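5-formaminoimidazole-4-carboxamide-1-(beta)-D-ribofuranosyl 5'-monophosphate synthetase (Methanocaldococcus jannaschii, PDB 2R7N) catalyses the ATP- and formate-dependent formylation of AICAR to FAICAR, a folate-independent step of purine biosynthesis. Local coordinates at residues Pro140-Ser145 with Asn195-Glu200; Thr152-Phe157 with Arg164-Ala169. All coordinates share one frame; numbering follows the deposited sequence.

Interaction 1: residues Pro140-Ser145 with Asn195-Glu200; sequences PKKYES and NAHIEE. With ADP (adenosine-5'-diphosphate), chain D.
K142 and E199 face each other as an antiparallel non-hydrogen-bonded pair, their CA atoms 4.5 Å apart. One residue along, the amide of E200 reaches K141 O at 2.7 Å. On the Y143 side the ladder is looser: Y143 N gives I198 O a 2.9 Å bond that is bent at the hydrogen. A side-chain bond supplements the backbone pairing at the K141 end. E200 CG lies anti to its own backbone N (chi1 169°) and the rest of the chain is extended, which brings OE1 to K141 N at 3.0 Å through its anti lone pair, almost linearly (176°). The short, weakly bonded strand 142-143 is outermost, within this chain, in the four-stranded antiparallel sheet of this ATP-grasp protein, and the neighbouring strand 197-200 runs directly into the adenine site. E199 OE2 accepts ADP N6 at 2.7 Å, while the same amino group also donates to E200 O; both residues belong to the ATP-binding site. P140 lays its CG against the E199 carboxylate. The other carboxylate oxygen, E199 OE1, takes H197 NE2 at 3.2 Å; it lies in the imidazole plane but is met on its anti side, out of the carboxylate plane, so the bond may restrain the imidazole only loosely. K142 meets that ring at its edge, CD to H197 CE1 at 3.3 Å; bends at chi2 and chi4 fold the lysine back so that NZ donates to P140 O. On the other face of the sheet Y143 and I198 cross at about a right angle, Y143 CB touching I198 CG2 at 3.6 Å. The tyrosine ring turns its edge to the E200 backbone, and its hydroxyl is hydrogen-bonded to D150.

Interaction 2: residues Thr152-Phe157 with Arg164-Ala169; sequences TVIVKF and RGYFIA. With ADP (adenosine-5'-diphosphate), chain D.
G165 contributes its carbonyl oxygen, which lies obliquely beside CE1 of F157, a poorly ordered ring. Next, Y166 takes K156 against its ring: K156 CA lies over one face, offset toward the rim, and K156 CG approaches Y166 CE2 at 3.3 Å. The Y166 hydroxyl points to ADP O2A; the modelled separation of OH and O2A, 2.3 Å, is too short to be trusted in detail, though the hydrogen bond itself is plausible. K156 runs extended to the same nucleotide, its NZ donating to ADP O1A at 2.8 Å and to ADP N7 at 2.8 Å, and so bridges the alpha-phosphate and the adenine. Strands 153-156 and 167-169, with axes 144° apart, form a beta hairpin whose connecting residues, not modelled over 158-163, belong to the ATP-binding site of this ATP-grasp protein. F167 exchanges backbone bonds with V155: its O accepts V155 N at 2.8 Å, while the return bond from F167 N is longer. With CG between the backbone N and the carbonyl carbon (chi1 70°), the F167 ring lies alongside V155, whose CB sits over its face 4.0 Å from the ring centroid. F157 CZ meets F167 CE1 at 3.5 Å, the two ring planes inclined at 44°. Replacing F167 with an alanine would probably leave V155 CB and the F157 ring without their aromatic neighbour and open a gap toward F175, which meets F167 edge-to-face. I168 points to the sheet face of I154 and rests CG2 on T152 CG2. At the end of the pairing A169 O accepts V153 N at 2.7 Å and A169 N donates to V153 O, while A169 CB packs against V153 CG2.

Interactions 1 and 2 are neighbouring parts of one antiparallel sheet, their centres about 9 Å apart. Strand 197-200 of interaction 1 lies beside strand 153-156 of interaction 2, probably hydrogen-bonded through H197 N to K156 O at 2.7 Å and I154 N to E199 O at 2.8 Å. A196 also packs on F157. Together the two contacts hold ADP from the purine to the alpha-phosphate: interaction 1 supplies acceptors for N6, and interaction 2 sets I154 CD1 against the purine at ADP C4, 3.6 Å away. The E199-K156 salt bridge joins the two sets of ligand contacts and would be expected to balance charge between carboxylate and ammonium.

Interaction 1: residues Pro140-Ser145 with Asn195-Glu200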
# COMPACT_ATOMS: atom_id res chain seq x y z
N PRO A 140 -13.45 41.16 -3.76
CA PRO A 140 -13.16 42.31 -4.63
C PRO A 140 -14.19 43.43 -4.41
O PRO A 140 -15.35 43.13 -4.11
CB PRO A 140 -13.27 41.74 -6.04
CG PRO A 140 -14.03 40.47 -5.91
CD PRO A 140 -13.83 39.96 -4.52
N LYS A 141 -13.78 44.69 -4.53
CA LYS A 141 -14.71 45.81 -4.37
C LYS A 141 -15.86 45.72 -5.37
O LYS A 141 -15.64 45.40 -6.54
CB LYS A 141 -14.00 47.16 -4.51
CG LYS A 141 -13.06 47.48 -3.36
CD LYS A 141 -12.49 48.89 -3.47
CE LYS A 141 -11.56 49.17 -2.28
NZ LYS A 141 -10.89 50.52 -2.36
N LYS A 142 -17.07 45.98 -4.90
CA LYS A 142 -18.24 45.99 -5.78
C LYS A 142 -18.43 47.38 -6.37
O LYS A 142 -18.01 48.38 -5.78
CB LYS A 142 -19.49 45.56 -5.02
CG LYS A 142 -19.39 44.19 -4.36
CD LYS A 142 -19.04 43.10 -5.37
CE LYS A 142 -18.83 41.74 -4.71
NZ LYS A 142 -17.59 41.68 -3.87
N TYR A 143 -19.05 47.43 -7.55
CA TYR A 143 -19.35 48.69 -8.23
C TYR A 143 -20.81 48.78 -8.66
O TYR A 143 -21.26 48.06 -9.56
CB TYR A 143 -18.43 48.89 -9.44
CG TYR A 143 -16.99 49.11 -9.05
CD1 TYR A 143 -16.50 50.40 -8.87
CD2 TYR A 143 -16.13 48.04 -8.85
CE1 TYR A 143 -15.19 50.61 -8.51
CE2 TYR A 143 -14.81 48.24 -8.49
CZ TYR A 143 -14.34 49.52 -8.32
OH TYR A 143 -13.03 49.72 -7.96
N GLU A 144 -21.54 49.69 -8.02
CA GLU A 144 -22.97 49.83 -8.27
C GLU A 144 -23.27 50.06 -9.75
O GLU A 144 -24.07 49.32 -10.34
CB GLU A 144 -23.56 50.95 -7.40
CG GLU A 144 -23.18 50.86 -5.93
CD GLU A 144 -23.27 49.44 -5.37
OE1 GLU A 144 -22.26 48.95 -4.81
OE2 GLU A 144 -24.35 48.81 -5.50
N SER A 145 -22.62 51.05 -10.36
CA SER A 145 -22.85 51.35 -11.78
C SER A 145 -21.56 51.58 -12.55
O SER A 145 -20.52 51.84 -11.96
CB SER A 145 -23.77 52.57 -11.93
OG SER A 145 -23.48 53.56 -10.96
N ASN A 195 -28.36 44.33 -15.46
CA ASN A 195 -28.08 43.67 -14.19
C ASN A 195 -26.60 43.34 -14.00
O ASN A 195 -26.21 42.77 -12.98
CB ASN A 195 -28.92 42.39 -14.08
CG ASN A 195 -28.69 41.44 -15.25
OD1 ASN A 195 -29.63 41.10 -15.97
ND2 ASN A 195 -27.45 41.01 -15.44
N ALA A 196 -25.79 43.70 -14.99
CA ALA A 196 -24.37 43.42 -14.98
C ALA A 196 -23.76 43.64 -13.61
O ALA A 196 -23.92 44.70 -13.01
CB ALA A 196 -23.66 44.28 -16.01
N HIS A 197 -23.06 42.63 -13.11
CA HIS A 197 -22.31 42.76 -11.88
C HIS A 197 -20.89 43.22 -12.19
O HIS A 197 -20.18 42.59 -12.97
CB HIS A 197 -22.28 41.45 -11.10
CG HIS A 197 -21.50 41.52 -9.83
ND1 HIS A 197 -21.99 42.10 -8.68
CD2 HIS A 197 -20.26 41.08 -9.52
CE1 HIS A 197 -21.09 42.02 -7.72
NE2 HIS A 197 -20.03 41.40 -8.21
N ILE A 198 -20.49 44.33 -11.59
CA ILE A 198 -19.19 44.93 -11.86
C ILE A 198 -18.38 44.89 -10.59
O ILE A 198 -18.82 45.40 -9.56
CB ILE A 198 -19.33 46.42 -12.25
CG1 ILE A 198 -20.29 46.58 -13.44
CG2 ILE A 198 -17.95 47.04 -12.52
CD1 ILE A 198 -20.91 47.95 -13.53
N GLU A 199 -17.19 44.30 -10.66
CA GLU A 199 -16.33 44.27 -9.49
C GLU A 199 -14.88 44.54 -9.82
O GLU A 199 -14.42 44.39 -10.97
CB GLU A 199 -16.47 42.95 -8.73
CG GLU A 199 -16.28 41.68 -9.58
CD GLU A 199 -16.19 40.41 -8.74
OE1 GLU A 199 -17.03 40.22 -7.83
OE2 GLU A 199 -15.27 39.59 -8.98
N GLU A 200 -14.15 44.95 -8.79
CA GLU A 200 -12.71 45.11 -8.87
C GLU A 200 -12.06 43.91 -9.53
O GLU A 200 -12.28 42.78 -9.12
CB GLU A 200 -12.15 45.26 -7.46
CG GLU A 200 -10.66 45.17 -7.41
CD GLU A 200 -10.12 45.41 -6.02
OE1 GLU A 200 -10.89 45.31 -5.02
OE2 GLU A 200 -8.91 45.70 -5.93
PB ADP D . -17.43 30.91 -11.31
O1B ADP D . -18.35 31.00 -10.11
O2B ADP D . -18.12 31.18 -12.64
O3B ADP D . -16.54 29.68 -11.32
PA ADP D . -16.70 33.60 -11.68
O1A ADP D . -16.84 34.54 -10.50
O2A ADP D . -17.76 33.47 -12.74
O3A ADP D . -16.39 32.13 -11.10
O5' ADP D . -15.38 34.02 -12.47
C5' ADP D . -15.09 33.37 -13.70
C4' ADP D . -13.59 33.47 -13.88
O4' ADP D . -13.24 34.84 -14.15
C3' ADP D . -12.85 33.08 -12.61
O3' ADP D . -12.49 31.70 -12.61
C2' ADP D . -11.64 33.99 -12.60
O2' ADP D . -10.54 33.39 -13.28
C1' ADP D . -12.11 35.22 -13.37
N9 ADP D . -12.53 36.19 -12.34
C8 ADP D . -13.68 36.18 -11.65
N7 ADP D . -13.71 37.21 -10.75
C5 ADP D . -12.55 37.89 -10.88
C6 ADP D . -11.94 39.08 -10.25
N6 ADP D . -12.57 39.78 -9.28
N1 ADP D . -10.71 39.44 -10.67
C2 ADP D . -10.06 38.76 -11.64
N3 ADP D . -10.55 37.68 -12.26
C4 ADP D . -11.77 37.20 -11.92

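Interaction 2: residues Thr152-Phe157 with Arg164-Ala169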
# COMPACT_ATOMS: atom_id res chain seq x y z
N THR A 152 -9.32 49.03 -13.06
CA THR A 152 -9.71 47.89 -13.87
C THR A 152 -10.79 47.11 -13.12
O THR A 152 -10.73 46.96 -11.89
CB THR A 152 -8.53 46.99 -14.24
OG1 THR A 152 -7.53 47.76 -14.93
CG2 THR A 152 -8.99 45.87 -15.17
N VAL A 153 -11.80 46.67 -13.85
CA VAL A 153 -12.87 45.92 -13.25
C VAL A 153 -13.16 44.75 -14.16
O VAL A 153 -12.80 44.76 -15.33
CB VAL A 153 -14.17 46.75 -13.10
CG1 VAL A 153 -13.96 47.93 -12.17
CG2 VAL A 153 -14.70 47.19 -14.46
N ILE A 154 -13.79 43.72 -13.60
CA ILE A 154 -14.30 42.64 -14.41
C ILE A 154 -15.80 42.73 -14.30
O ILE A 154 -16.33 43.14 -13.25
CB ILE A 154 -13.82 41.25 -13.91
CG1 ILE A 154 -14.22 40.15 -14.91
CG2 ILE A 154 -14.39 40.92 -12.53
CD1 ILE A 154 -13.56 38.82 -14.64
N VAL A 155 -16.49 42.35 -15.36
CA VAL A 155 -17.94 42.50 -15.40
C VAL A 155 -18.64 41.19 -15.72
O VAL A 155 -18.43 40.61 -16.79
CB VAL A 155 -18.37 43.60 -16.40
CG1 VAL A 155 -19.87 43.81 -16.32
CG2 VAL A 155 -17.62 44.90 -16.12
N LYS A 156 -19.47 40.74 -14.78
CA LYS A 156 -20.14 39.45 -14.86
C LYS A 156 -21.65 39.57 -15.04
O LYS A 156 -22.27 40.53 -14.57
CB LYS A 156 -19.85 38.65 -13.59
CG LYS A 156 -18.38 38.59 -13.24
CD LYS A 156 -18.19 38.00 -11.86
CE LYS A 156 -16.74 37.62 -11.66
NZ LYS A 156 -16.47 37.27 -10.25
N PHE A 157 -22.24 38.58 -15.70
CA PHE A 157 -23.67 38.55 -15.97
C PHE A 157 -24.27 37.20 -15.58
O PHE A 157 -24.67 36.98 -14.44
CB PHE A 157 -23.94 38.84 -17.45
CG PHE A 157 -23.20 40.04 -17.97
CD1 PHE A 157 -21.89 39.94 -18.39
CD2 PHE A 157 -23.83 41.27 -18.04
CE1 PHE A 157 -21.21 41.05 -18.87
CE2 PHE A 157 -23.17 42.38 -18.52
CZ PHE A 157 -21.85 42.27 -18.93
N ARG A 164 -18.10 33.59 -20.22
CA ARG A 164 -18.76 33.50 -21.53
C ARG A 164 -19.10 34.89 -22.10
O ARG A 164 -18.72 35.23 -23.22
CB ARG A 164 -20.01 32.62 -21.45
N GLY A 165 -19.81 35.69 -21.31
CA GLY A 165 -20.11 37.07 -21.67
C GLY A 165 -19.40 38.07 -20.77
O GLY A 165 -19.74 39.25 -20.75
N TYR A 166 -18.41 37.59 -20.02
CA TYR A 166 -17.60 38.44 -19.16
C TYR A 166 -16.77 39.42 -19.98
O TYR A 166 -16.48 39.16 -21.15
CB TYR A 166 -16.65 37.58 -18.32
CG TYR A 166 -17.32 36.69 -17.29
CD1 TYR A 166 -18.29 35.77 -17.66
CD2 TYR A 166 -16.96 36.77 -15.96
CE1 TYR A 166 -18.90 34.96 -16.73
CE2 TYR A 166 -17.56 35.96 -15.01
CZ TYR A 166 -18.53 35.06 -15.40
OH TYR A 166 -19.14 34.25 -14.46
N PHE A 167 -16.40 40.54 -19.37
CA PHE A 167 -15.43 41.45 -19.99
C PHE A 167 -14.73 42.32 -18.97
O PHE A 167 -15.16 42.41 -17.80
CB PHE A 167 -16.05 42.28 -21.14
CG PHE A 167 -17.04 43.33 -20.69
CD1 PHE A 167 -18.40 43.15 -20.90
CD2 PHE A 167 -16.61 44.52 -20.10
CE1 PHE A 167 -19.32 44.12 -20.51
CE2 PHE A 167 -17.52 45.50 -19.71
CZ PHE A 167 -18.87 45.30 -19.91
N ILE A 168 -13.65 42.95 -19.41
CA ILE A 168 -12.79 43.76 -18.55
C ILE A 168 -12.89 45.23 -18.97
O ILE A 168 -12.97 45.54 -20.17
CB ILE A 168 -11.32 43.32 -18.67
CG1 ILE A 168 -11.15 41.87 -18.18
CG2 ILE A 168 -10.38 44.28 -17.93
CD1 ILE A 168 -9.75 41.30 -18.43
N ALA A 169 -12.86 46.13 -18.00
CA ALA A 169 -13.01 47.54 -18.28
C ALA A 169 -12.11 48.34 -17.36
O ALA A 169 -11.93 47.98 -16.20
CB ALA A 169 -14.47 47.96 -18.11
PB ADP D . -17.43 30.91 -11.31
O1B ADP D . -18.35 31.00 -10.11
O2B ADP D . -18.12 31.18 -12.64
O3B ADP D . -16.54 29.68 -11.32
PA ADP D . -16.70 33.60 -11.68
O1A ADP D . -16.84 34.54 -10.50
O2A ADP D . -17.76 33.47 -12.74
O3A ADP D . -16.39 32.13 -11.10
O5' ADP D . -15.38 34.02 -12.47
C5' ADP D . -15.09 33.37 -13.70
C4' ADP D . -13.59 33.47 -13.88
O4' ADP D . -13.24 34.84 -14.15
C3' ADP D . -12.85 33.08 -12.61
O3' ADP D . -12.49 31.70 -12.61
C2' ADP D . -11.64 33.99 -12.60
O2' ADP D . -10.54 33.39 -13.28
C1' ADP D . -12.11 35.22 -13.37
N9 ADP D . -12.53 36.19 -12.34
C8 ADP D . -13.68 36.18 -11.65
N7 ADP D . -13.71 37.21 -10.75
C5 ADP D . -12.55 37.89 -10.88
C6 ADP D . -11.94 39.08 -10.25
N6 ADP D . -12.57 39.78 -9.28
N1 ADP D . -10.71 39.44 -10.67
C2 ADP D . -10.06 38.76 -11.64
N3 ADP D . -10.55 37.68 -12.26
C4 ADP D . -11.77 37.20 -11.92